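Local structure of putative capsular polysaccharide biosynthesis protein (6EWJ) at residues G139-Y144 / Q188-I193; S177-G182 / R318-T323; K289-R294 / L383-K388. The protein is probably a pyridoxal phosphate-dependent sugar aminotransferase of the DegT/DnrJ/EryC1 family, serving teichoic acid biosynthesis in the pneumococcus. All coordinates share one frame; numbering follows the deposited sequence.

Contact 1. Residues G139-Y144 / Q188-I193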
loop_
_atom_site.group_PDB
_atom_site.type_symbol
_atom_site.label_atom_id
_atom_site.label_comp_id
_atom_site.label_asym_id
_atom_site.label_seq_id
_atom_site.Cartn_x
_atom_site.Cartn_y
_atom_site.Cartn_z
ATOM N N GLY A 139 -7.239 -2.686 -23.225
ATOM C CA GLY A 139 -8.676 -2.339 -23.072
ATOM C C GLY A 139 -9.608 -3.329 -23.734
ATOM O O GLY A 139 -10.833 -3.286 -23.560
ATOM N N ILE A 140 -9.032 -4.237 -24.487
ATOM C CA ILE A 140 -9.785 -5.246 -25.202
ATOM C C ILE A 140 -10.148 -6.391 -24.232
ATOM O O ILE A 140 -9.267 -7.058 -23.705
ATOM C CB ILE A 140 -8.939 -5.787 -26.366
ATOM C CG1 ILE A 140 -8.498 -4.617 -27.273
ATOM C CG2 ILE A 140 -9.731 -6.811 -27.169
ATOM C CD1 ILE A 140 -7.303 -4.931 -28.134
ATOM N N VAL A 141 -11.468 -6.642 -24.071
ATOM C CA VAL A 141 -11.976 -7.566 -23.074
ATOM C C VAL A 141 -11.949 -8.950 -23.677
ATOM O O VAL A 141 -12.275 -9.099 -24.850
ATOM C CB VAL A 141 -13.428 -7.223 -22.641
ATOM C CG1 VAL A 141 -13.991 -8.282 -21.706
ATOM C CG2 VAL A 141 -13.440 -5.875 -21.914
ATOM N N CYS A 142 -11.583 -9.961 -22.882
ATOM C CA CYS A 142 -11.564 -11.355 -23.335
ATOM C C CYS A 142 -12.942 -12.001 -23.694
ATOM O O CYS A 142 -14.006 -11.459 -23.425
ATOM C CB CYS A 142 -10.868 -12.221 -22.307
ATOM S SG CYS A 142 -9.096 -11.768 -22.154
ATOM N N ASP A 143 -12.877 -13.186 -24.276
ATOM C CA ASP A 143 -14.060 -13.965 -24.719
ATOM C C ASP A 143 -14.692 -14.605 -23.482
ATOM O O ASP A 143 -14.436 -15.773 -23.162
ATOM C CB ASP A 143 -13.526 -15.023 -25.725
ATOM C CG ASP A 143 -14.581 -15.831 -26.406
ATOM O OD1 ASP A 143 -15.789 -15.636 -26.192
ATOM O OD2 ASP A 143 -14.142 -16.760 -27.144
ATOM N N TYR A 144 -15.477 -13.815 -22.746
ATOM C CA TYR A 144 -16.059 -14.301 -21.482
ATOM C C TYR A 144 -17.065 -15.433 -21.673
ATOM O O TYR A 144 -17.117 -16.324 -20.841
ATOM C CB TYR A 144 -16.556 -13.163 -20.587
ATOM C CG TYR A 144 -15.423 -12.605 -19.777
ATOM C CD1 TYR A 144 -14.617 -11.592 -20.279
ATOM C CD2 TYR A 144 -15.096 -13.163 -18.529
ATOM C CE1 TYR A 144 -13.552 -11.091 -19.538
ATOM C CE2 TYR A 144 -14.024 -12.686 -17.789
ATOM C CZ TYR A 144 -13.263 -11.652 -18.296
ATOM O OH TYR A 144 -12.189 -11.185 -17.591
ATOM N N GLN A 188 -21.770 -4.778 -22.067
ATOM C CA GLN A 188 -21.702 -4.704 -20.604
ATOM C C GLN A 188 -20.334 -4.177 -20.174
ATOM O O GLN A 188 -19.322 -4.590 -20.747
ATOM C CB GLN A 188 -21.907 -6.058 -19.960
ATOM C CG GLN A 188 -23.047 -6.941 -20.435
ATOM C CD GLN A 188 -22.738 -8.412 -20.140
ATOM O OE1 GLN A 188 -23.255 -8.969 -19.188
ATOM N NE2 GLN A 188 -21.860 -9.043 -20.965
ATOM N N PRO A 189 -20.284 -3.320 -19.146
ATOM C CA PRO A 189 -19.002 -2.708 -18.731
ATOM C C PRO A 189 -18.112 -3.679 -18.051
ATOM O O PRO A 189 -18.568 -4.523 -17.279
ATOM C CB PRO A 189 -19.427 -1.588 -17.761
ATOM C CG PRO A 189 -20.866 -1.789 -17.494
ATOM C CD PRO A 189 -21.447 -2.655 -18.538
ATOM N N SER A 190 -16.822 -3.569 -18.319
ATOM C CA SER A 190 -15.820 -4.339 -17.567
ATOM C C SER A 190 -16.052 -3.989 -16.106
ATOM O O SER A 190 -16.436 -2.831 -15.793
ATOM C CB SER A 190 -14.401 -4.035 -18.019
ATOM O OG SER A 190 -13.541 -5.090 -17.589
ATOM N N GLY A 191 -15.967 -4.993 -15.254
ATOM C CA GLY A 191 -16.418 -4.882 -13.859
ATOM C C GLY A 191 -17.645 -5.759 -13.614
ATOM O O GLY A 191 -17.712 -6.443 -12.616
ATOM N N SER A 192 -18.562 -5.769 -14.591
ATOM C CA SER A 192 -19.806 -6.543 -14.534
ATOM C C SER A 192 -19.733 -7.911 -15.210
ATOM O O SER A 192 -20.710 -8.637 -15.208
ATOM C CB SER A 192 -20.950 -5.746 -15.177
ATOM O OG SER A 192 -20.829 -5.668 -16.587
ATOM N N ILE A 193 -18.572 -8.305 -15.735
ATOM C CA ILE A 193 -18.496 -9.503 -16.567
ATOM C C ILE A 193 -17.885 -10.687 -15.798
ATOM O O ILE A 193 -18.465 -11.765 -15.727
ATOM C CB ILE A 193 -17.729 -9.202 -17.839
ATOM C CG1 ILE A 193 -18.354 -8.003 -18.557
ATOM C CG2 ILE A 193 -17.733 -10.423 -18.766
ATOM C CD1 ILE A 193 -17.374 -7.236 -19.411
#

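Contact 2. Residues S177-G182 / R318-T323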
loop_
_atom_site.group_PDB
_atom_site.type_symbol
_atom_site.label_atom_id
_atom_site.label_comp_id
_atom_site.label_asym_id
_atom_site.label_seq_id
_atom_site.Cartn_x
_atom_site.Cartn_y
_atom_site.Cartn_z
ATOM N N SER A 177 -8.419 -5.966 -15.212
ATOM C CA SER A 177 -8.860 -4.800 -16.011
ATOM C C SER A 177 -8.052 -3.523 -15.754
ATOM O O SER A 177 -8.563 -2.404 -15.820
ATOM C CB SER A 177 -10.338 -4.541 -15.777
ATOM O OG SER A 177 -11.101 -5.506 -16.468
ATOM N N ALA A 178 -6.773 -3.674 -15.500
ATOM C CA ALA A 178 -5.939 -2.515 -15.334
ATOM C C ALA A 178 -6.101 -1.567 -16.554
ATOM O O ALA A 178 -6.042 -0.373 -16.396
ATOM C CB ALA A 178 -4.476 -2.924 -15.100
ATOM N N HIS A 179 -6.204 -2.134 -17.753
ATOM C CA HIS A 179 -6.241 -1.370 -18.964
ATOM C C HIS A 179 -7.650 -1.089 -19.445
ATOM O O HIS A 179 -7.812 -0.508 -20.510
ATOM C CB HIS A 179 -5.518 -2.128 -20.079
ATOM C CG HIS A 179 -4.085 -2.448 -19.794
ATOM N ND1 HIS A 179 -3.338 -3.210 -20.654
ATOM C CD2 HIS A 179 -3.246 -2.095 -18.788
ATOM C CE1 HIS A 179 -2.106 -3.332 -20.195
ATOM N NE2 HIS A 179 -2.016 -2.660 -19.057
ATOM N N ALA A 180 -8.669 -1.475 -18.673
ATOM C CA ALA A 180 -10.024 -1.653 -19.226
ATOM C C ALA A 180 -11.150 -0.937 -18.501
ATOM O O ALA A 180 -12.324 -1.232 -18.757
ATOM C CB ALA A 180 -10.343 -3.129 -19.400
ATOM N N LEU A 181 -10.830 0.072 -17.677
ATOM C CA LEU A 181 -11.932 0.866 -17.127
ATOM C C LEU A 181 -12.685 1.554 -18.283
ATOM O O LEU A 181 -12.067 2.304 -19.075
ATOM C CB LEU A 181 -11.464 1.893 -16.153
ATOM C CG LEU A 181 -12.610 2.711 -15.518
ATOM C CD1 LEU A 181 -13.472 1.871 -14.567
ATOM C CD2 LEU A 181 -11.991 3.913 -14.825
ATOM N N GLY A 182 -14.000 1.272 -18.381
ATOM C CA GLY A 182 -14.830 1.790 -19.455
ATOM C C GLY A 182 -14.938 0.954 -20.720
ATOM O O GLY A 182 -15.637 1.337 -21.630
ATOM N N ARG A 318 -9.511 1.718 -25.175
ATOM C CA ARG A 318 -8.444 2.238 -26.024
ATOM C C ARG A 318 -7.311 2.800 -25.185
ATOM O O ARG A 318 -6.978 4.006 -25.258
ATOM C CB ARG A 318 -8.975 3.241 -27.033
ATOM C CG ARG A 318 -9.962 2.598 -28.016
ATOM C CD ARG A 318 -10.615 3.615 -28.913
ATOM N NE ARG A 318 -11.538 3.000 -29.867
ATOM C CZ ARG A 318 -12.815 2.673 -29.639
ATOM N NH1 ARG A 318 -13.368 2.862 -28.423
ATOM N NH2 ARG A 318 -13.532 2.138 -30.621
ATOM N N HIS A 319 -6.791 1.924 -24.337
ATOM C CA HIS A 319 -5.666 2.284 -23.416
ATOM C C HIS A 319 -4.261 2.207 -24.040
ATOM O O HIS A 319 -3.472 3.132 -23.900
ATOM C CB HIS A 319 -5.710 1.394 -22.173
ATOM C CG HIS A 319 -4.541 1.612 -21.285
ATOM N ND1 HIS A 319 -4.186 2.864 -20.839
ATOM C CD2 HIS A 319 -3.557 0.779 -20.903
ATOM C CE1 HIS A 319 -3.052 2.777 -20.177
ATOM N NE2 HIS A 319 -2.665 1.519 -20.189
ATOM N N LEU A 320 -4.000 1.145 -24.793
ATOM C CA LEU A 320 -2.742 1.015 -25.566
ATOM C C LEU A 320 -2.982 0.776 -27.046
ATOM O O LEU A 320 -3.880 -0.021 -27.428
ATOM C CB LEU A 320 -1.946 -0.160 -25.051
ATOM C CG LEU A 320 -1.485 -0.056 -23.571
ATOM C CD1 LEU A 320 -0.901 -1.396 -23.182
ATOM C CD2 LEU A 320 -0.501 1.074 -23.343
ATOM N N TYR A 321 -2.166 1.421 -27.877
ATOM C CA TYR A 321 -2.154 1.119 -29.274
ATOM C C TYR A 321 -1.058 0.099 -29.591
ATOM O O TYR A 321 0.046 0.421 -30.057
ATOM C CB TYR A 321 -2.026 2.373 -30.133
ATOM C CG TYR A 321 -2.513 2.145 -31.536
ATOM C CD1 TYR A 321 -3.875 2.063 -31.798
ATOM C CD2 TYR A 321 -1.625 1.972 -32.592
ATOM C CE1 TYR A 321 -4.331 1.834 -33.088
ATOM C CE2 TYR A 321 -2.067 1.774 -33.914
ATOM C CZ TYR A 321 -3.414 1.682 -34.137
ATOM O OH TYR A 321 -3.842 1.488 -35.397
ATOM N N ILE A 322 -1.426 -1.142 -29.349
ATOM C CA ILE A 322 -0.585 -2.294 -29.620
ATOM C C ILE A 322 -0.579 -2.616 -31.120
ATOM O O ILE A 322 -1.663 -2.717 -31.754
ATOM C CB ILE A 322 -1.039 -3.496 -28.753
ATOM C CG1 ILE A 322 -0.791 -3.110 -27.261
ATOM C CG2 ILE A 322 -0.338 -4.782 -29.228
ATOM C CD1 ILE A 322 -0.876 -4.193 -26.207
ATOM N N THR A 323 0.630 -2.755 -31.679
ATOM C CA THR A 323 0.806 -3.119 -33.078
ATOM C C THR A 323 1.769 -4.247 -33.165
ATOM O O THR A 323 2.614 -4.434 -32.272
ATOM C CB THR A 323 1.280 -1.977 -34.016
ATOM O OG1 THR A 323 2.713 -1.781 -33.926
ATOM C CG2 THR A 323 0.529 -0.639 -33.746
#

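Contact 3. Residues K289-R294 / L383-K388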
loop_
_atom_site.group_PDB
_atom_site.type_symbol
_atom_site.label_atom_id
_atom_site.label_comp_id
_atom_site.label_asym_id
_atom_site.label_seq_id
_atom_site.Cartn_x
_atom_site.Cartn_y
_atom_site.Cartn_z
ATOM N N LYS A 289 -10.796 7.297 -28.886
ATOM C CA LYS A 289 -11.463 6.718 -30.051
ATOM C C LYS A 289 -10.998 7.392 -31.344
ATOM O O LYS A 289 -10.598 6.721 -32.306
ATOM C CB LYS A 289 -12.983 6.810 -29.882
ATOM C CG LYS A 289 -13.724 6.191 -31.057
ATOM C CD LYS A 289 -15.217 6.500 -31.022
ATOM C CE LYS A 289 -16.020 5.245 -31.439
ATOM N NZ LYS A 289 -17.471 5.355 -31.067
ATOM N N ASP A 290 -11.059 8.718 -31.355
ATOM C CA ASP A 290 -10.638 9.520 -32.509
ATOM C C ASP A 290 -9.174 9.297 -32.886
ATOM O O ASP A 290 -8.856 9.278 -34.078
ATOM C CB ASP A 290 -10.850 11.003 -32.240
ATOM C CG ASP A 290 -12.321 11.384 -32.052
ATOM O OD1 ASP A 290 -13.244 10.572 -32.277
ATOM O OD2 ASP A 290 -12.538 12.533 -31.612
ATOM N N ILE A 291 -8.280 9.176 -31.893
ATOM C CA ILE A 291 -6.872 8.876 -32.175
ATOM C C ILE A 291 -6.754 7.478 -32.765
ATOM O O ILE A 291 -6.020 7.294 -33.724
ATOM C CB ILE A 291 -5.970 9.005 -30.922
ATOM C CG1 ILE A 291 -5.899 10.477 -30.495
ATOM C CG2 ILE A 291 -4.553 8.473 -31.189
ATOM C CD1 ILE A 291 -5.506 10.669 -29.067
ATOM N N VAL A 292 -7.450 6.500 -32.186
ATOM C CA VAL A 292 -7.346 5.117 -32.663
ATOM C C VAL A 292 -7.857 5.004 -34.086
ATOM O O VAL A 292 -7.210 4.394 -34.935
ATOM C CB VAL A 292 -8.029 4.098 -31.727
ATOM C CG1 VAL A 292 -8.206 2.748 -32.387
ATOM C CG2 VAL A 292 -7.180 3.908 -30.455
ATOM N N ASP A 293 -8.991 5.639 -34.366
ATOM C CA ASP A 293 -9.516 5.620 -35.734
ATOM C C ASP A 293 -8.519 6.241 -36.721
ATOM O O ASP A 293 -8.404 5.772 -37.845
ATOM C CB ASP A 293 -10.888 6.302 -35.811
ATOM C CG ASP A 293 -11.958 5.548 -35.032
ATOM O OD1 ASP A 293 -11.807 4.332 -34.762
ATOM O OD2 ASP A 293 -12.975 6.183 -34.700
ATOM N N ARG A 294 -7.839 7.321 -36.307
ATOM C CA ARG A 294 -6.867 8.002 -37.185
ATOM C C ARG A 294 -5.659 7.083 -37.446
ATOM O O ARG A 294 -5.238 6.889 -38.600
ATOM C CB ARG A 294 -6.466 9.364 -36.590
ATOM C CG ARG A 294 -5.473 10.162 -37.415
ATOM C CD ARG A 294 -5.127 11.474 -36.752
ATOM N NE ARG A 294 -6.198 12.419 -36.991
ATOM C CZ ARG A 294 -6.301 13.242 -38.038
ATOM N NH1 ARG A 294 -5.358 13.321 -38.978
ATOM N NH2 ARG A 294 -7.357 14.012 -38.129
ATOM N N LEU A 383 2.580 2.071 -29.783
ATOM C CA LEU A 383 2.672 3.504 -30.069
ATOM C C LEU A 383 1.926 4.290 -29.034
ATOM O O LEU A 383 1.018 3.733 -28.425
ATOM C CB LEU A 383 2.048 3.824 -31.430
ATOM C CG LEU A 383 2.589 3.032 -32.629
ATOM C CD1 LEU A 383 1.859 3.464 -33.889
ATOM C CD2 LEU A 383 4.084 3.201 -32.784
ATOM N N PRO A 384 2.292 5.578 -28.848
ATOM C CA PRO A 384 1.670 6.409 -27.860
ATOM C C PRO A 384 0.145 6.529 -28.099
ATOM O O PRO A 384 -0.297 6.635 -29.257
ATOM C CB PRO A 384 2.345 7.765 -28.081
ATOM C CG PRO A 384 3.692 7.422 -28.546
ATOM C CD PRO A 384 3.402 6.292 -29.508
ATOM N N LEU A 385 -0.618 6.418 -27.023
ATOM C CA LEU A 385 -2.089 6.606 -27.060
ATOM C C LEU A 385 -2.513 7.231 -25.740
ATOM O O LEU A 385 -2.635 6.548 -24.720
ATOM C CB LEU A 385 -2.823 5.290 -27.281
ATOM C CG LEU A 385 -4.357 5.349 -27.429
ATOM C CD1 LEU A 385 -4.794 6.289 -28.518
ATOM C CD2 LEU A 385 -4.932 3.962 -27.666
ATOM N N HIS A 386 -2.699 8.548 -25.783
ATOM C CA HIS A 386 -3.100 9.315 -24.640
ATOM C C HIS A 386 -3.687 10.621 -25.159
ATOM O O HIS A 386 -3.538 10.975 -26.342
ATOM C CB HIS A 386 -1.883 9.596 -23.750
ATOM C CG HIS A 386 -0.732 10.235 -24.468
ATOM N ND1 HIS A 386 -0.648 11.592 -24.697
ATOM C CD2 HIS A 386 0.395 9.702 -24.997
ATOM C CE1 HIS A 386 0.486 11.868 -25.321
ATOM N NE2 HIS A 386 1.130 10.731 -25.528
ATOM N N THR A 387 -4.286 11.367 -24.235
ATOM C CA THR A 387 -5.141 12.502 -24.619
ATOM C C THR A 387 -4.406 13.832 -24.760
ATOM O O THR A 387 -5.035 14.838 -24.997
ATOM C CB THR A 387 -6.281 12.629 -23.609
ATOM O OG1 THR A 387 -5.751 12.540 -22.278
ATOM C CG2 THR A 387 -7.260 11.490 -23.835
ATOM N N LYS A 388 -3.088 13.834 -24.551
ATOM C CA LYS A 388 -2.249 14.971 -24.876
ATOM C C LYS A 388 -1.678 14.929 -26.302
ATOM O O LYS A 388 -1.075 15.904 -26.741
ATOM C CB LYS A 388 -1.102 15.097 -23.853
ATOM C CG LYS A 388 -1.541 15.071 -22.379
ATOM C CD LYS A 388 -2.309 16.313 -21.975
ATOM C CE LYS A 388 -1.419 17.524 -21.776
ATOM N NZ LYS A 388 -2.235 18.630 -21.198
#

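Contact 1. Residues G139-Y144 / Q188-I193
Ile193 lays its CG2 methyl over one face of the Tyr144 ring, close to the root of the side chain rather than over the ring centre. The closest approach is 3.3 Å from Ile193 CG2 to Tyr144 CG, and the methyl is almost equally far from the two ortho carbons, with Tyr144 CD1 at 3.7 Å and CD2 at 3.8 Å. The two side chains cross at about a right angle. The branching of isoleucine makes this possible: CG2 lies anti to the backbone N and reaches the tyrosine, while CG1 leaves beside that N (chi1 -54°) and carries CD1 off toward Val141. There Ile193 CD1 meets Val141 CG1 at 4.2 Å, a looser contact than the one on the ring. The other valine methyl, CG2, faces Ser190 OG, which is hydrogen-bonded to Ser177 OG. The valine's loop follows strand 129-132 of a seven-stranded mixed sheet whose single antiparallel strand, 213-217, is consistent with the fold type I (aspartate aminotransferase-like) PLP enzymes, and it packs against the turn between strands 188-189 and 196-200. Tyr185 of the neighbouring strand 184-185 touches Val141, Tyr144 and Ile193 and adds to the apolar cluster. At the far end of the tyrosine the chemistry changes. Glu136 bonds Tyr144 OH through OE2 and Cys142 N through OE1, so one carboxylate fixes both the ring's hydroxyl and the backbone leading to it. Asp143, between these two residues, stands at the N-cap position of helix 144-153. Across the contact, the turn bearing Ile193 is tied by Pro189 O, which accepts from Ser192 N at 3.0 Å and from Ser192 OG at 2.6 Å, the hydroxyl lying in the carbonyl plane on a lone pair.

Contact 2. Residues S177-G182 / R318-T323
The pyridoxal phosphate site of this aminotransferase, empty here, supplies one side of the contact: His179, a cofactor-binding residue, packs against His319 and Leu320 in the segment leading into the strand that contains Ile322 and Thr323. Segment 177-182 follows central strand 172-177 through a type I beta turn from Ser177 to Ala180, closed by Ala180 N to Ser177 O at 3.0 Å. His179 occupies the third position of that turn. Its ring meets His319 in an oblique pairing, with the planes at 45° and the centroids 4.8 Å apart. One corner of the second imidazole does the touching: His319 CD2 sits 3.5 Å from His179 CG, above the ring plane and displaced toward its rim. With CG of His319 anti to the backbone N (chi1 174°), the ring is carried across to its partner, and the start of the same side chain rests on the turn, His319 CB lying 3.3 Å from His179 O. Outside bonds restrain the rotation of both rings. His179 ND1 is hydrogen-bonded to Ala138 N, while His319 ND1 is bonded to Asn206 OD1, beside the predicted cofactor-bearing Lys205. Ala138 is also bonded to the backbone of His319, so it holds both histidines, and His319 may thus help position the cofactor-binding ring. Tyr351, another cofactor-binding residue, also touches His179. Leu320 comes to the imidazole at a slant, its CD1 methyl lying 3.8 Å from His179 CE1 and 4.0 Å from His179 ND1.

Contact 3. Residues K289-R294 / L383-K388
Asp293 N to Lys289 O, at 2.8 Å the shortest backbone bond within the two segments, is a rung of helix 268-299 and spans the turn that presents Ile291 and Val292 to Leu385. This long helix packs on the small antiparallel sheet of the C-terminal part of the aminotransferase, and here it meets the loop that leads from edge strand 380-383 of that sheet into helix 391-409. Leu385 spreads its two methyls over consecutive helix residues. Its CD1 presses on Ile291 CG2 at 3.5 Å, tighter than an ordinary van der Waals contact between carbons, and the two side chains run past each other in opposite senses. The other branch, Leu385 CD2, reaches Val292 CG2 at 3.6 Å, with these side chains meeting at a slant. CG of Leu385 stands anti to the backbone N (chi1 -176°), which extends the fork toward the helix although the side chain does not start out aimed at it. Tyr321 of the adjoining strand touches both Val292 and Leu385, so the sheet shares in the same apolar layer. Polar bonds flank that layer: Pro384 O is hydrogen-bonded to Tyr295 OH, one turn on from Ile291, and Arg294 forms a salt bridge with Asp395 of helix 391-409. His386 starts away from the helix, where NE2 bonds Pro13 O and ND1 receives a weak bond from Lys388 N, 3.3 Å long and bent to 135°. Its backbone nevertheless turns inward, bringing His386 O to 3.4 Å from Ile291 CD1.

How the contacts relate
All three contacts are buried, but at different depths: contact 2 has its centre about 8 Å from that of the chain, contact 1 about 11 Å and contact 3 about 19 Å. Contacts 1 and 2 both involve segments near the central sheet and touch where Gly139 packs on His179 and, through its CA, on Ala180 CB. Contacts 2 and 3 are joined where strands 321-325 and 380-383 pair, Tyr321 O lying 3.0 Å from Leu383 N, and where Arg318 packs on Lys289. Their chemistry follows their place: imidazole rings at the cofactor site in contact 2, a methyl-on-ring contact farther from the cofactor residues in contact 1, and mainly aliphatic branches, with one backbone carbonyl, in contact 3.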